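Local structure of DNA endonuclease I-CeuI (2EX5) at residues K17-A22 / L33-K38; F54-L59 / Q139-F144. The protein cuts DNA at a long, degenerate recognition site as a magnesium-dependent homodimeric homing endonuclease of the LAGLIDADG family, promoting the spread of its group I intron. The protein carries 1 engineered substitution. All coordinates share one frame; numbering follows the deposited sequence.

In the fold
Interaction 1 pairs two helices, 10-26 and 29-40; interaction 2 sets helix 49-62, the next in sequence, against the last residues of helix 126-141 and the turn that follows. The first closes before the second opens. Their centres lie about 27 Å apart and their nearest atoms about 12 Å, so neither touches the other. Interaction 1 joins sequence neighbours at the N-terminal end of the fold, whereas interaction 2 spans the four-stranded antiparallel sheet in sequence. The difference shows in their surroundings: 17-22 carries a lysine to the DNA backbone, while 54-59 lies against the second subunit and leads to a metal site.

Interaction 1: residues K17-A22 / L33-K38; sequences KKINDA and LIDLRK. With nucleotides of chain A.
Ile19 and Asp35 mark the closest approach of the two segments, their CA atoms 6.6 Å apart, where the helices run in broadly opposite senses. These two residues bury the most surface here, with Leu36 adding less. Ile19 CG2 is anti to the backbone N while CG1 lies beside that N (chi1 -79°), and this spreads both branches over the methylene of Asp35: Ile19 CG1 is 3.6 Å from Asp35 CB and Ile19 CG2 is 3.8 Å from the same carbon. The isoleucine and aspartate side chains run antiparallel past one another, and Ile19 CD1 stands 3.7 Å from the backbone O of Asp35. On the other flank, Ile19 CG2 meets Leu36 CD2 at 4.3 Å. The polar link is indirect: a water donates to Ile19 O and to Asp35 OD2, at 3.0 and 2.9 Å, tying a main-chain carbonyl to a carboxylate. The other carboxylate oxygen, Asp35 OD1, forms a salt bridge with Lys31, which probably steadies the negative charge. An alanine in place of Ile19 would lack both branches, and is likely to open a gap against Asp35 CB and Leu36 CD2. Facing away from this seam, Lys17 NZ lies 3.0 Å from OP1 of DG8 of chain A, in keeping with its role in DNA contact, and Asn20 ND2 bonds to Ile109 O on strand 108-111. The arrangement is a helical hairpin, with Ile19 packed on Asp35 and Leu36, a water bridging the helices beside them, and a DNA phosphate contact on the first helix.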
loop_
_atom_site.group_PDB
_atom_site.type_symbol
_atom_site.label_atom_id
_atom_site.label_comp_id
_atom_site.label_asym_id
_atom_site.label_seq_id
_atom_site.Cartn_x
_atom_site.Cartn_y
_atom_site.Cartn_z
ATOM N N LYS C 17 -22.994 8.952 -5.632
ATOM C CA LYS C 17 -23.463 10.263 -5.102
ATOM C C LYS C 17 -24.809 10.137 -4.446
ATOM O O LYS C 17 -24.979 10.687 -3.391
ATOM C CB LYS C 17 -23.519 11.424 -6.133
ATOM C CG LYS C 17 -22.250 12.253 -6.322
ATOM C CD LYS C 17 -22.477 13.467 -7.295
ATOM C CE LYS C 17 -21.248 14.500 -7.332
ATOM N NZ LYS C 17 -20.389 14.579 -6.055
ATOM N N LYS C 18 -25.796 9.475 -5.074
ATOM C CA LYS C 18 -27.181 9.450 -4.451
ATOM C C LYS C 18 -26.991 8.797 -3.086
ATOM O O LYS C 18 -27.572 9.201 -2.079
ATOM C CB LYS C 18 -28.219 8.628 -5.282
ATOM C CG LYS C 18 -28.502 9.075 -6.714
ATOM C CD LYS C 18 -29.441 8.072 -7.481
ATOM C CE LYS C 18 -29.201 8.153 -9.030
ATOM N NZ LYS C 18 -29.074 9.562 -9.671
ATOM N N ILE C 19 -26.139 7.760 -3.060
ATOM C CA ILE C 19 -25.965 6.967 -1.821
ATOM C C ILE C 19 -25.375 7.878 -0.758
ATOM O O ILE C 19 -25.851 7.805 0.378
ATOM C CB ILE C 19 -25.063 5.675 -2.084
ATOM C CG1 ILE C 19 -25.875 4.551 -2.765
ATOM C CG2 ILE C 19 -24.476 5.115 -0.825
ATOM C CD1 ILE C 19 -25.028 3.483 -3.384
ATOM N N ASN C 20 -24.299 8.686 -1.079
ATOM C CA ASN C 20 -23.737 9.675 -0.069
ATOM C C ASN C 20 -24.718 10.759 0.305
ATOM O O ASN C 20 -24.807 11.193 1.484
ATOM C CB ASN C 20 -22.386 10.352 -0.483
ATOM C CG ASN C 20 -21.225 9.431 -0.380
ATOM O OD1 ASN C 20 -20.891 8.928 0.695
ATOM N ND2 ASN C 20 -20.646 9.130 -1.515
ATOM N N ASP C 21 -25.460 11.207 -0.689
ATOM C CA ASP C 21 -26.583 12.223 -0.457
ATOM C C ASP C 21 -27.653 11.664 0.480
ATOM O O ASP C 21 -28.087 12.333 1.400
ATOM C CB ASP C 21 -27.276 12.650 -1.774
ATOM C CG ASP C 21 -26.415 13.574 -2.655
ATOM O OD1 ASP C 21 -26.820 13.856 -3.838
ATOM O OD2 ASP C 21 -25.315 13.950 -2.227
ATOM N N ALA C 22 -28.037 10.394 0.280
ATOM C CA ALA C 22 -28.953 9.670 1.285
ATOM C C ALA C 22 -28.464 9.551 2.767
ATOM O O ALA C 22 -29.214 9.901 3.734
ATOM C CB ALA C 22 -29.452 8.253 0.635
ATOM N N LEU C 33 -23.955 1.364 4.551
ATOM C CA LEU C 33 -23.311 0.084 4.286
ATOM C C LEU C 33 -24.056 -0.883 3.292
ATOM O O LEU C 33 -23.461 -1.472 2.380
ATOM C CB LEU C 33 -23.186 -0.566 5.659
ATOM C CG LEU C 33 -22.241 0.156 6.660
ATOM C CD1 LEU C 33 -22.017 -0.601 7.979
ATOM C CD2 LEU C 33 -20.962 0.464 6.027
ATOM N N ILE C 34 -25.367 -1.026 3.462
ATOM C CA ILE C 34 -26.224 -1.844 2.627
ATOM C C ILE C 34 -26.222 -1.359 1.220
ATOM O O ILE C 34 -26.078 -2.128 0.312
ATOM C CB ILE C 34 -27.726 -1.756 3.108
ATOM C CG1 ILE C 34 -27.988 -2.667 4.312
ATOM C CG2 ILE C 34 -28.788 -2.175 1.928
ATOM C CD1 ILE C 34 -29.314 -2.192 5.162
ATOM N N ASP C 35 -26.354 -0.063 1.032
ATOM C CA ASP C 35 -26.276 0.521 -0.321
ATOM C C ASP C 35 -24.922 0.288 -1.017
ATOM O O ASP C 35 -24.838 -0.012 -2.205
ATOM C CB ASP C 35 -26.552 2.043 -0.227
ATOM C CG ASP C 35 -28.012 2.378 0.100
ATOM O OD1 ASP C 35 -28.955 1.512 -0.028
ATOM O OD2 ASP C 35 -28.199 3.546 0.492
ATOM N N LEU C 36 -23.845 0.417 -0.259
ATOM C CA LEU C 36 -22.500 0.188 -0.839
ATOM C C LEU C 36 -22.332 -1.275 -1.117
ATOM O O LEU C 36 -21.818 -1.648 -2.180
ATOM C CB LEU C 36 -21.357 0.698 0.098
ATOM C CG LEU C 36 -21.398 2.232 0.242
ATOM C CD1 LEU C 36 -20.764 2.585 1.606
ATOM C CD2 LEU C 36 -20.774 3.013 -0.929
ATOM N N ARG C 37 -22.750 -2.121 -0.164
ATOM C CA ARG C 37 -22.671 -3.553 -0.436
ATOM C C ARG C 37 -23.345 -3.849 -1.734
ATOM O O ARG C 37 -22.813 -4.564 -2.568
ATOM C CB ARG C 37 -23.282 -4.398 0.661
ATOM C CG ARG C 37 -22.231 -4.791 1.652
ATOM C CD ARG C 37 -22.594 -5.950 2.633
ATOM N NE ARG C 37 -24.014 -6.087 2.939
ATOM C CZ ARG C 37 -24.694 -5.426 3.885
ATOM N NH1 ARG C 37 -24.143 -4.472 4.657
ATOM N NH2 ARG C 37 -25.976 -5.705 4.041
ATOM N N LYS C 38 -24.543 -3.324 -1.931
ATOM C CA LYS C 38 -25.274 -3.707 -3.156
ATOM C C LYS C 38 -24.702 -3.008 -4.428
ATOM O O LYS C 38 -24.498 -3.687 -5.463
ATOM C CB LYS C 38 -26.802 -3.486 -2.989
ATOM C CG LYS C 38 -27.700 -3.822 -4.278
ATOM C CD LYS C 38 -29.121 -3.315 -4.049
ATOM C CE LYS C 38 -30.129 -4.171 -4.822
ATOM N NZ LYS C 38 -31.441 -3.454 -4.813
ATOM P P DG A 8 -18.173 15.319 -3.279
ATOM O OP1 DG A 8 -19.661 15.501 -3.324
ATOM O OP2 DG A 8 -17.507 14.023 -3.118
ATOM O "O5'" DG A 8 -17.641 16.056 -4.635
ATOM C "C5'" DG A 8 -17.834 17.494 -4.881
ATOM C "C4'" DG A 8 -16.512 18.227 -5.104
ATOM O "O4'" DG A 8 -15.841 18.396 -3.837
ATOM C "C3'" DG A 8 -15.504 17.507 -6.011
ATOM O "O3'" DG A 8 -15.597 18.167 -7.256
ATOM C "C2'" DG A 8 -14.174 17.855 -5.393
ATOM C "C1'" DG A 8 -14.457 18.568 -4.081
ATOM N N9 DG A 8 -13.652 18.108 -2.936
ATOM C C8 DG A 8 -13.841 16.976 -2.180
ATOM N N7 DG A 8 -12.990 16.840 -1.170
ATOM C C5 DG A 8 -12.198 17.974 -1.262
ATOM C C6 DG A 8 -11.061 18.334 -0.501
ATOM O O6 DG A 8 -10.577 17.762 0.521
ATOM N N1 DG A 8 -10.495 19.526 -1.001
ATOM C C2 DG A 8 -10.958 20.245 -2.065
ATOM N N2 DG A 8 -10.293 21.372 -2.369
ATOM N N3 DG A 8 -12.024 19.882 -2.785
ATOM C C4 DG A 8 -12.573 18.736 -2.347
HETATM O O HOH W 1 -27.113 5.727 2.065
#

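Interaction 2: residues F54-L59 / Q139-F144; sequences FLAGFL and QYVVAF
The backbone O of Tyr140, 3.4 Å from Ala56 CB, lies in plane at the edge of the Phe144 ring, and Ala143 CB sits over the centre of one face of that ring, 4.1 Å above its plane. Phe144 also meets Phe54 of the second subunit, the ring planes inclined at about 35°. The first segment belongs to helix 49-62, whose sequence LAGFLEGE is the LAGLIDADG motif; these helices typically form the dimer interface and bring their acidic ends to the active site. Gly61 and Glu62, farther along it, belong to a magnesium site; the crystal holds calcium ions. Ala56 packs on Phe54 of the second subunit. Its small side chain lets the two segments come close, Ala56 CA 4.9 Å from that of Val141. The Tyr140 side chain begins toward the helix, its CB 3.8 Å from Ala56 CB, but CG turns back beside the backbone N (chi1 -55°) and the hydroxyl ends in a hydrogen bond with Lys52 NZ. Val141 supplies one branch: with CG1 anti to the backbone N (chi1 -172°), CG2 falls beside that N and lies 3.8 Å from Ala56 CB and 3.9 Å from Ala56 CA.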
loop_
_atom_site.group_PDB
_atom_site.type_symbol
_atom_site.label_atom_id
_atom_site.label_comp_id
_atom_site.label_asym_id
_atom_site.label_seq_id
_atom_site.Cartn_x
_atom_site.Cartn_y
_atom_site.Cartn_z
ATOM N N PHE C 54 -5.481 -7.557 9.685
ATOM C CA PHE C 54 -5.331 -7.475 8.230
ATOM C C PHE C 54 -5.582 -5.982 7.815
ATOM O O PHE C 54 -4.822 -5.429 7.059
ATOM C CB PHE C 54 -6.305 -8.429 7.497
ATOM C CG PHE C 54 -6.262 -8.324 5.927
ATOM C CD1 PHE C 54 -5.440 -9.163 5.180
ATOM C CD2 PHE C 54 -7.003 -7.364 5.252
ATOM C CE1 PHE C 54 -5.383 -9.094 3.762
ATOM C CE2 PHE C 54 -6.929 -7.267 3.890
ATOM C CZ PHE C 54 -6.137 -8.130 3.151
ATOM N N LEU C 55 -6.585 -5.310 8.376
ATOM C CA LEU C 55 -6.792 -3.969 8.013
ATOM C C LEU C 55 -5.606 -3.121 8.524
ATOM O O LEU C 55 -5.225 -2.197 7.842
ATOM C CB LEU C 55 -8.095 -3.479 8.564
ATOM C CG LEU C 55 -8.528 -1.999 8.494
ATOM C CD1 LEU C 55 -8.695 -1.609 6.959
ATOM C CD2 LEU C 55 -9.793 -1.734 9.301
ATOM N N ALA C 56 -5.033 -3.422 9.705
ATOM C CA ALA C 56 -3.876 -2.695 10.230
ATOM C C ALA C 56 -2.756 -2.692 9.206
ATOM O O ALA C 56 -2.246 -1.632 8.892
ATOM C CB ALA C 56 -3.390 -3.208 11.575
ATOM N N GLY C 57 -2.445 -3.817 8.607
ATOM C CA GLY C 57 -1.362 -3.917 7.610
ATOM C C GLY C 57 -1.738 -3.138 6.380
ATOM O O GLY C 57 -0.928 -2.438 5.735
ATOM N N PHE C 58 -3.007 -3.187 6.032
ATOM C CA PHE C 58 -3.440 -2.482 4.820
ATOM C C PHE C 58 -3.247 -0.939 4.961
ATOM O O PHE C 58 -2.909 -0.275 4.016
ATOM C CB PHE C 58 -4.906 -2.791 4.662
ATOM C CG PHE C 58 -5.502 -2.195 3.476
ATOM C CD1 PHE C 58 -5.244 -2.725 2.241
ATOM C CD2 PHE C 58 -6.348 -1.108 3.576
ATOM C CE1 PHE C 58 -5.832 -2.204 1.159
ATOM C CE2 PHE C 58 -6.883 -0.549 2.461
ATOM C CZ PHE C 58 -6.607 -1.102 1.276
ATOM N N LEU C 59 -3.583 -0.414 6.145
ATOM C CA LEU C 59 -3.557 0.973 6.435
ATOM C C LEU C 59 -2.123 1.504 6.552
ATOM O O LEU C 59 -1.871 2.693 6.202
ATOM C CB LEU C 59 -4.265 1.226 7.774
ATOM C CG LEU C 59 -5.782 1.054 7.978
ATOM C CD1 LEU C 59 -6.105 1.713 9.370
ATOM C CD2 LEU C 59 -6.527 1.688 6.818
ATOM N N GLN C 139 -4.242 0.149 19.024
ATOM C CA GLN C 139 -4.523 -1.221 19.435
ATOM C C GLN C 139 -3.944 -2.173 18.405
ATOM O O GLN C 139 -3.384 -3.187 18.801
ATOM C CB GLN C 139 -6.040 -1.398 19.609
ATOM C CG GLN C 139 -6.575 -2.379 20.644
ATOM C CD GLN C 139 -7.046 -3.623 19.980
ATOM O OE1 GLN C 139 -8.189 -4.096 20.163
ATOM N NE2 GLN C 139 -6.169 -4.177 19.165
ATOM N N TYR C 140 -4.107 -1.868 17.096
ATOM C CA TYR C 140 -3.658 -2.803 16.032
ATOM C C TYR C 140 -2.512 -2.447 15.159
ATOM O O TYR C 140 -1.952 -3.327 14.599
ATOM C CB TYR C 140 -4.798 -3.233 15.090
ATOM C CG TYR C 140 -5.941 -3.808 15.817
ATOM C CD1 TYR C 140 -6.997 -2.983 16.283
ATOM C CD2 TYR C 140 -5.949 -5.205 16.120
ATOM C CE1 TYR C 140 -8.063 -3.574 17.030
ATOM C CE2 TYR C 140 -6.958 -5.769 16.854
ATOM C CZ TYR C 140 -7.996 -4.970 17.291
ATOM O OH TYR C 140 -8.964 -5.617 17.945
ATOM N N VAL C 141 -2.281 -1.164 14.880
ATOM C CA VAL C 141 -1.201 -0.769 13.922
ATOM C C VAL C 141 0.164 -0.668 14.521
ATOM O O VAL C 141 1.084 -1.235 14.010
ATOM C CB VAL C 141 -1.537 0.587 13.064
ATOM C CG1 VAL C 141 -0.472 0.841 11.952
ATOM C CG2 VAL C 141 -2.905 0.447 12.363
ATOM N N VAL C 142 0.316 0.130 15.577
ATOM C CA VAL C 142 1.608 0.700 15.898
ATOM C C VAL C 142 2.711 -0.323 16.278
ATOM O O VAL C 142 3.924 -0.037 16.098
ATOM C CB VAL C 142 1.488 1.690 17.075
ATOM C CG1 VAL C 142 2.913 1.838 17.693
ATOM C CG2 VAL C 142 0.902 3.079 16.648
ATOM N N ALA C 143 2.304 -1.501 16.762
ATOM C CA ALA C 143 3.220 -2.574 17.170
ATOM C C ALA C 143 4.032 -3.076 15.992
ATOM O O ALA C 143 5.231 -3.391 16.091
ATOM C CB ALA C 143 2.408 -3.748 17.837
ATOM N N PHE C 144 3.401 -3.120 14.838
ATOM C CA PHE C 144 4.100 -3.589 13.641
ATOM C C PHE C 144 4.519 -2.438 12.732
ATOM O O PHE C 144 5.043 -2.643 11.651
ATOM C CB PHE C 144 3.188 -4.578 12.886
ATOM C CG PHE C 144 2.362 -5.485 13.784
ATOM C CD1 PHE C 144 2.892 -6.669 14.314
ATOM C CD2 PHE C 144 1.071 -5.158 14.120
ATOM C CE1 PHE C 144 2.109 -7.555 15.115
ATOM C CE2 PHE C 144 0.286 -6.027 14.942
ATOM C CZ PHE C 144 0.817 -7.230 15.392
#